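Local coordinates for putative C39-like peptidase (Bacillus anthracis, PDB 3ERV), which is a putative cysteine peptidase resembling the C39 family, probably cleaving peptide bonds, although its physiological role and substrate have not been established, at residues Pro144-Thr149 and Glu177-Leu182; Ala56-Tyr61 and Gln219-Val224. All coordinates share one frame; numbering follows the deposited sequence.

Contact 1 (Pro144-Thr149 and Glu177-Leu182); sequences PVVIIT and EHCVVL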
ATOM      1  N   PRO A 144       5.430   5.044 -10.250  1.00 46.37           N
ATOM      2  CA  PRO A 144       5.522   4.903  -8.782  1.00 45.86           C
ATOM      3  C   PRO A 144       4.840   3.600  -8.318  1.00 46.10           C
ATOM      4  O   PRO A 144       4.077   2.966  -9.085  1.00 45.84           O
ATOM      5  CB  PRO A 144       4.757   6.131  -8.258  1.00 44.43           C
ATOM      6  CG  PRO A 144       3.695   6.415  -9.316  1.00 46.46           C
ATOM      7  CD  PRO A 144       4.338   5.959 -10.667  1.00 45.76           C
ATOM      8  N   VAL A 145       5.116   3.189  -7.088  1.00 44.71           N
ATOM      9  CA  VAL A 145       4.710   1.861  -6.643  1.00 44.62           C
ATOM     10  C   VAL A 145       3.994   1.975  -5.281  1.00 44.54           C
ATOM     11  O   VAL A 145       4.527   2.566  -4.355  1.00 43.28           O
ATOM     12  CB  VAL A 145       5.975   0.943  -6.517  1.00 44.77           C
ATOM     13  CG1 VAL A 145       5.609  -0.532  -6.115  1.00 41.86           C
ATOM     14  CG2 VAL A 145       6.805   1.032  -7.799  1.00 44.12           C
ATOM     15  N   VAL A 146       2.796   1.413  -5.174  1.00 44.07           N
ATOM     16  CA  VAL A 146       2.109   1.361  -3.916  1.00 44.34           C
ATOM     17  C   VAL A 146       2.675   0.184  -3.099  1.00 45.76           C
ATOM     18  O   VAL A 146       2.766  -0.949  -3.603  1.00 45.66           O
ATOM     19  CB  VAL A 146       0.609   1.185  -4.130  1.00 44.33           C
ATOM     20  CG1 VAL A 146      -0.139   0.948  -2.767  1.00 43.61           C
ATOM     21  CG2 VAL A 146       0.052   2.368  -4.926  1.00 41.90           C
ATOM     22  N   ILE A 147       3.068   0.443  -1.849  1.00 46.45           N
ATOM     23  CA  ILE A 147       3.676  -0.626  -1.056  1.00 47.94           C
ATOM     24  C   ILE A 147       3.058  -0.814   0.336  1.00 48.82           C
ATOM     25  O   ILE A 147       2.677   0.149   1.007  1.00 49.49           O
ATOM     26  CB  ILE A 147       5.216  -0.480  -0.968  1.00 48.76           C
ATOM     27  CG1 ILE A 147       5.569   0.714  -0.102  1.00 48.37           C
ATOM     28  CG2 ILE A 147       5.898  -0.397  -2.382  1.00 44.21           C
ATOM     29  CD1 ILE A 147       5.972   0.303   1.297  1.00 51.56           C
ATOM     30  N   ILE A 148       2.928  -2.053   0.772  1.00 49.04           N
ATOM     31  CA  ILE A 148       2.473  -2.284   2.137  1.00 50.18           C
ATOM     32  C   ILE A 148       3.737  -2.436   3.026  1.00 50.80           C
ATOM     33  O   ILE A 148       4.641  -3.168   2.662  1.00 51.40           O
ATOM     34  CB  ILE A 148       1.616  -3.570   2.252  1.00 49.81           C
ATOM     35  CG1 ILE A 148       0.436  -3.553   1.270  1.00 51.15           C
ATOM     36  CG2 ILE A 148       1.153  -3.806   3.712  1.00 48.93           C
ATOM     37  CD1 ILE A 148      -0.552  -2.500   1.524  1.00 53.90           C
ATOM     38  N   THR A 149       3.791  -1.743   4.162  1.00 50.85           N
ATOM     39  CA  THR A 149       4.948  -1.821   5.067  1.00 51.73           C
ATOM     40  C   THR A 149       4.428  -1.616   6.469  1.00 51.42           C
ATOM     41  O   THR A 149       3.253  -1.890   6.714  1.00 51.83           O
ATOM     42  CB  THR A 149       6.032  -0.768   4.746  1.00 51.21           C
ATOM     43  OG1 THR A 149       7.155  -0.957   5.620  1.00 53.86           O
ATOM     44  CG2 THR A 149       5.504   0.669   4.940  1.00 51.26           C
ATOM     45  N   GLU A 177       0.613  -1.759  10.632  1.00 51.30           N
ATOM     46  CA  GLU A 177       0.507  -1.880   9.156  1.00 51.10           C
ATOM     47  C   GLU A 177       0.240  -0.517   8.540  1.00 49.54           C
ATOM     48  O   GLU A 177      -0.596   0.239   9.032  1.00 49.12           O
ATOM     49  CB  GLU A 177      -0.632  -2.838   8.732  1.00 51.06           C
ATOM     50  CG  GLU A 177      -0.762  -3.049   7.187  1.00 53.12           C
ATOM     51  CD  GLU A 177      -1.902  -2.262   6.488  1.00 54.01           C
ATOM     52  OE1 GLU A 177      -2.650  -1.503   7.144  1.00 54.25           O
ATOM     53  OE2 GLU A 177      -2.036  -2.392   5.241  1.00 55.06           O
ATOM     54  N   HIS A 178       0.929  -0.234   7.449  1.00 49.15           N
ATOM     55  CA  HIS A 178       0.802   1.020   6.763  1.00 48.90           C
ATOM     56  C   HIS A 178       0.998   0.873   5.237  1.00 48.67           C
ATOM     57  O   HIS A 178       1.529  -0.143   4.727  1.00 49.15           O
ATOM     58  CB  HIS A 178       1.782   2.032   7.364  1.00 48.78           C
ATOM     59  CG  HIS A 178       1.493   3.462   6.984  1.00 50.07           C
ATOM     60  ND1 HIS A 178       0.209   3.971   6.899  1.00 51.48           N
ATOM     61  CD2 HIS A 178       2.322   4.486   6.664  1.00 51.25           C
ATOM     62  CE1 HIS A 178       0.260   5.245   6.551  1.00 51.10           C
ATOM     63  NE2 HIS A 178       1.530   5.582   6.395  1.00 52.88           N
ATOM     64  N   CYS A 179       0.579   1.881   4.483  1.00 47.70           N
ATOM     65  CA  CYS A 179       0.700   1.779   3.026  1.00 45.19           C
ATOM     66  C   CYS A 179       1.033   3.133   2.480  1.00 44.54           C
ATOM     67  O   CYS A 179       0.414   4.118   2.842  1.00 44.68           O
ATOM     68  CB  CYS A 179      -0.603   1.235   2.419  1.00 44.98           C
ATOM     69  SG  CYS A 179      -0.583   1.149   0.623  1.00 42.96           S
ATOM     70  N   VAL A 180       2.024   3.177   1.605  1.00 44.55           N
ATOM     71  CA  VAL A 180       2.550   4.439   1.069  1.00 43.33           C
ATOM     72  C   VAL A 180       2.884   4.246  -0.424  1.00 42.59           C
ATOM     73  O   VAL A 180       2.880   3.130  -0.945  1.00 41.85           O
ATOM     74  CB  VAL A 180       3.824   4.972   1.874  1.00 44.60           C
ATOM     75  CG1 VAL A 180       3.558   5.084   3.409  1.00 41.90           C
ATOM     76  CG2 VAL A 180       5.045   4.125   1.599  1.00 43.30           C
ATOM     77  N   VAL A 181       3.163   5.344  -1.108  1.00 42.61           N
ATOM     78  CA  VAL A 181       3.594   5.307  -2.498  1.00 42.73           C
ATOM     79  C   VAL A 181       5.073   5.586  -2.534  1.00 44.65           C
ATOM     80  O   VAL A 181       5.506   6.637  -2.030  1.00 46.21           O
ATOM     81  CB  VAL A 181       2.865   6.385  -3.405  1.00 42.44           C
ATOM     82  CG1 VAL A 181       3.237   6.177  -4.888  1.00 37.15           C
ATOM     83  CG2 VAL A 181       1.317   6.347  -3.183  1.00 39.14           C
ATOM     84  N   LEU A 182       5.821   4.655  -3.122  1.00 45.29           N
ATOM     85  CA  LEU A 182       7.241   4.828  -3.423  1.00 46.71           C
ATOM     86  C   LEU A 182       7.413   5.693  -4.661  1.00 47.58           C
ATOM     87  O   LEU A 182       6.989   5.325  -5.773  1.00 48.43           O
ATOM     88  CB  LEU A 182       7.931   3.475  -3.635  1.00 46.72           C
ATOM     89  CG  LEU A 182       9.422   3.514  -4.052  1.00 46.46           C
ATOM     90  CD1 LEU A 182      10.313   4.103  -2.955  1.00 46.41           C
ATOM     91  CD2 LEU A 182       9.922   2.136  -4.448  1.00 47.86           C
TER
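The flat carboxylate of Glu177 meets Ile148 through OE2, which lies 3.8 Å from Ile148 CG2, the two side chains crossing obliquely. At the other end of the ladder the Pro144 ring sets CB 3.7 Å from Val181 CG1. The imidazole of His178 belongs to the opposite face of the sheet, with Thr149, Val180, Ile147, Val145 and Leu182; its NE2 hydrogen-bonds Asp194 OD1, and its side chain touches Cys50. Six backbone hydrogen bonds join these antiparallel strands in three pairs: Val145 with Leu182, Ile147 with Val180, and Thr149 with His178. In the central pair, the bond from Ile147 N to Val180 O is 2.8 Å long and nearly straight (172° at the hydrogen). On the face of Val146, Ile148 and Val181, Cys179 is small enough to sit among branched neighbours. With SG anti to its backbone N (chi1 177°), the sulfur comes 3.4 Å from Val146 CG1 and 3.8 Å from Ile148 CD1. On the His178 face, Ile147 and Val180 lie side by side, Ile147 CG1 to Val180 CG2 at 3.8 Å, beta-branched residues suited to an extended backbone. The chemistry is mostly apolar and buried; Val146, Ile148 and Val181 bond outward through their backbones, to Ile221, Gln219 and Arg193. Glu51 OE2 close to Glu177 OE2 may raise one carboxylate's pKa, while the ladder fixes the backbone of His178, consistent with a Cys-His-Asp peptidase centre.

Contact 2 (Ala56-Tyr61 and Gln219-Val224); sequences AMMLQY and QAISYV
Met58 and Tyr223 make the Met-aromatic contact between helix and strand: SD lies 5.4 Å from the centroid of the Tyr223 ring, at its edge, 83° off the normal. Apolar contact adds to it. With CG anti to the backbone N (chi1 -168°), Met58 sends CG toward Tyr223, near the plane of the ring and 3.9 Å from CE2, as the two side chains slide past each other in opposite directions. The bend at chi3 places Met58 CE 4.0 Å from Tyr223 CD2. The long, flexible methionine spans the gap to the strand, where SD rests 3.7 Å from Ser222 CA and 4.2 Å from Ile221 CG2. At the Tyr pair a hydroxyl takes part: Tyr223 OH comes 3.4 Å from Tyr61 CD2, and the side chains cross at about a right angle. Ser222 points away from the helix. The short helix and strand axes run 9.6 Å apart and only 14° from parallel, so the helix reaches the strand through the side chains of Met58 and Tyr61, Met58 touching both backbone and side chains there. This is a helix laid on an antiparallel sheet, as in papain-like (clan CA) peptidases, whose catalytic cysteine lies at the start of such a helix; here Cys50 is the probable counterpart.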
ATOM      1  N   ALA A  56      -5.147   5.759  -4.862  1.00 37.97           N
ATOM      2  CA  ALA A  56      -5.677   6.929  -5.546  1.00 38.27           C
ATOM      3  C   ALA A  56      -4.598   7.835  -6.188  1.00 39.50           C
ATOM      4  O   ALA A  56      -4.659   8.165  -7.382  1.00 39.56           O
ATOM      5  CB  ALA A  56      -6.645   7.729  -4.609  1.00 36.58           C
ATOM      6  N   MET A  57      -3.565   8.147  -5.426  1.00 40.19           N
ATOM      7  CA  MET A  57      -2.400   8.893  -5.943  1.00 41.12           C
ATOM      8  C   MET A  57      -1.768   8.213  -7.168  1.00 41.43           C
ATOM      9  O   MET A  57      -1.425   8.888  -8.164  1.00 42.09           O
ATOM     10  CB  MET A  57      -1.315   9.044  -4.839  1.00 39.71           C
ATOM     11  CG  MET A  57      -1.625  10.102  -3.726  1.00 39.60           C
ATOM     12  SD  MET A  57      -0.303  10.360  -2.440  1.00 30.41           S
ATOM     13  CE  MET A  57      -0.805   9.206  -1.162  1.00 37.79           C
ATOM     14  N   MET A  58      -1.591   6.893  -7.098  1.00 41.78           N
ATOM     15  CA  MET A  58      -1.010   6.119  -8.205  1.00 41.19           C
ATOM     16  C   MET A  58      -1.886   6.196  -9.435  1.00 41.74           C
ATOM     17  O   MET A  58      -1.396   6.504 -10.550  1.00 43.11           O
ATOM     18  CB  MET A  58      -0.821   4.631  -7.799  1.00 41.53           C
ATOM     19  CG  MET A  58       0.058   3.688  -8.761  1.00 40.41           C
ATOM     20  SD  MET A  58      -0.269   1.883  -8.711  1.00 31.37           S
ATOM     21  CE  MET A  58      -1.786   1.901  -9.701  1.00 39.86           C
ATOM     22  N   LEU A  59      -3.181   5.913  -9.247  1.00 41.40           N
ATOM     23  CA  LEU A  59      -4.157   5.969 -10.360  1.00 40.39           C
ATOM     24  C   LEU A  59      -4.258   7.359 -11.032  1.00 40.45           C
ATOM     25  O   LEU A  59      -4.282   7.453 -12.266  1.00 40.83           O
ATOM     26  CB  LEU A  59      -5.546   5.551  -9.843  1.00 38.82           C
ATOM     27  CG  LEU A  59      -5.659   4.019  -9.577  1.00 39.31           C
ATOM     28  CD1 LEU A  59      -7.065   3.644  -9.087  1.00 37.40           C
ATOM     29  CD2 LEU A  59      -5.311   3.254 -10.856  1.00 38.49           C
ATOM     30  N   GLN A  60      -4.364   8.419 -10.227  1.00 40.07           N
ATOM     31  CA  GLN A  60      -4.295   9.800 -10.726  1.00 41.82           C
ATOM     32  C   GLN A  60      -3.064  10.072 -11.585  1.00 42.61           C
ATOM     33  O   GLN A  60      -3.185  10.609 -12.700  1.00 44.09           O
ATOM     34  CB  GLN A  60      -4.345  10.817  -9.567  1.00 41.39           C
ATOM     35  CG  GLN A  60      -5.687  10.860  -8.954  1.00 43.05           C
ATOM     36  CD  GLN A  60      -5.778  11.803  -7.779  1.00 49.89           C
ATOM     37  OE1 GLN A  60      -4.828  12.553  -7.483  1.00 47.39           O
ATOM     38  NE2 GLN A  60      -6.942  11.781  -7.088  1.00 48.38           N
ATOM     39  N   TYR A  61      -1.879   9.738 -11.070  1.00 42.52           N
ATOM     40  CA  TYR A  61      -0.649   9.941 -11.853  1.00 43.03           C
ATOM     41  C   TYR A  61      -0.668   9.128 -13.147  1.00 43.62           C
ATOM     42  O   TYR A  61      -0.140   9.558 -14.156  1.00 44.05           O
ATOM     43  CB  TYR A  61       0.561   9.475 -11.065  1.00 42.70           C
ATOM     44  CG  TYR A  61       1.884   9.981 -11.560  1.00 42.16           C
ATOM     45  CD1 TYR A  61       2.152  11.351 -11.607  1.00 39.62           C
ATOM     46  CD2 TYR A  61       2.886   9.083 -11.950  1.00 39.62           C
ATOM     47  CE1 TYR A  61       3.415  11.813 -11.996  1.00 43.11           C
ATOM     48  CE2 TYR A  61       4.134   9.525 -12.380  1.00 39.35           C
ATOM     49  CZ  TYR A  61       4.391  10.882 -12.385  1.00 42.32           C
ATOM     50  OH  TYR A  61       5.610  11.308 -12.775  1.00 45.89           O
ATOM     51  N   GLN A 219       4.972  -6.815  -0.534  1.00 47.98           N
ATOM     52  CA  GLN A 219       3.736  -6.541  -1.254  1.00 47.92           C
ATOM     53  C   GLN A 219       3.819  -5.204  -2.004  1.00 47.38           C
ATOM     54  O   GLN A 219       4.156  -4.173  -1.404  1.00 46.75           O
ATOM     55  CB  GLN A 219       2.558  -6.527  -0.328  1.00 47.54           C
ATOM     56  CG  GLN A 219       2.520  -7.622   0.751  1.00 49.83           C
ATOM     57  CD  GLN A 219       1.181  -7.579   1.464  1.00 49.33           C
ATOM     58  OE1 GLN A 219       0.165  -7.377   0.811  1.00 50.25           O
ATOM     59  NE2 GLN A 219       1.166  -7.731   2.797  1.00 45.76           N
ATOM     60  N   ALA A 220       3.520  -5.224  -3.305  1.00 46.49           N
ATOM     61  CA  ALA A 220       3.642  -3.997  -4.119  1.00 46.80           C
ATOM     62  C   ALA A 220       2.807  -4.029  -5.360  1.00 47.06           C
ATOM     63  O   ALA A 220       2.705  -5.050  -6.009  1.00 48.22           O
ATOM     64  CB  ALA A 220       5.072  -3.738  -4.495  1.00 46.13           C
ATOM     65  N   ILE A 221       2.187  -2.895  -5.674  1.00 47.49           N
ATOM     66  CA  ILE A 221       1.328  -2.762  -6.854  1.00 47.59           C
ATOM     67  C   ILE A 221       1.846  -1.577  -7.691  1.00 47.17           C
ATOM     68  O   ILE A 221       2.172  -0.515  -7.157  1.00 45.44           O
ATOM     69  CB  ILE A 221      -0.148  -2.450  -6.483  1.00 48.02           C
ATOM     70  CG1 ILE A 221      -0.796  -3.547  -5.622  1.00 49.67           C
ATOM     71  CG2 ILE A 221      -0.996  -2.108  -7.731  1.00 46.41           C
ATOM     72  CD1 ILE A 221      -0.653  -4.877  -6.220  1.00 54.89           C
ATOM     73  N   SER A 222       1.878  -1.736  -9.001  1.00 46.68           N
ATOM     74  CA  SER A 222       2.193  -0.593  -9.851  1.00 47.23           C
ATOM     75  C   SER A 222       1.417  -0.698 -11.159  1.00 47.61           C
ATOM     76  O   SER A 222       0.358  -1.352 -11.213  1.00 46.98           O
ATOM     77  CB  SER A 222       3.711  -0.485 -10.103  1.00 47.67           C
ATOM     78  OG  SER A 222       4.031   0.729 -10.798  1.00 47.95           O
ATOM     79  N   TYR A 223       1.918  -0.054 -12.208  1.00 47.27           N
ATOM     80  CA  TYR A 223       1.342  -0.248 -13.521  1.00 48.67           C
ATOM     81  C   TYR A 223       2.469  -0.059 -14.551  1.00 50.56           C
ATOM     82  O   TYR A 223       3.572   0.401 -14.218  1.00 50.07           O
ATOM     83  CB  TYR A 223       0.177   0.748 -13.761  1.00 47.04           C
ATOM     84  CG  TYR A 223       0.662   2.204 -13.701  1.00 48.07           C
ATOM     85  CD1 TYR A 223       0.960   2.921 -14.867  1.00 46.10           C
ATOM     86  CD2 TYR A 223       0.889   2.836 -12.466  1.00 47.39           C
ATOM     87  CE1 TYR A 223       1.440   4.242 -14.800  1.00 46.46           C
ATOM     88  CE2 TYR A 223       1.356   4.143 -12.383  1.00 48.18           C
ATOM     89  CZ  TYR A 223       1.630   4.850 -13.546  1.00 47.91           C
ATOM     90  OH  TYR A 223       2.107   6.171 -13.458  1.00 48.43           O
ATOM     91  N   VAL A 224       2.192  -0.396 -15.808  1.00 52.71           N
ATOM     92  CA  VAL A 224       3.175  -0.164 -16.858  1.00 55.51           C
ATOM     93  C   VAL A 224       2.688   0.876 -17.891  1.00 57.95           C
ATOM     94  O   VAL A 224       1.471   1.052 -18.113  1.00 58.17           O
ATOM     95  CB  VAL A 224       3.613  -1.502 -17.523  1.00 55.41           C
ATOM     96  CG1 VAL A 224       4.339  -2.377 -16.493  1.00 54.27           C
ATOM     97  CG2 VAL A 224       2.405  -2.241 -18.099  1.00 54.07           C
TER

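Contacts 1 and 2, centred about 10 Å apart, meet along one antiparallel sheet in which strand 145-150 lies between strands 177-185 and 220-223. The backbone joins them where Val146 N is 2.8 Å from Ile221 O, a probable hydrogen bond, and Ser222 OG probably bonds Pro144 O, also at 2.8 Å. Packing continues through Pro144 CD, 3.6 Å from Tyr223 OH, while Met58 of contact 2 also touches Val146. Contact 1 carries His178, whereas contact 2 holds the far end of helix 50-61, which begins with Cys50. Together they tie the helix that carries Cys50 and the strand that carries His178 to a common sheet; Asp194, of the same presumed triad, follows strand 189-193.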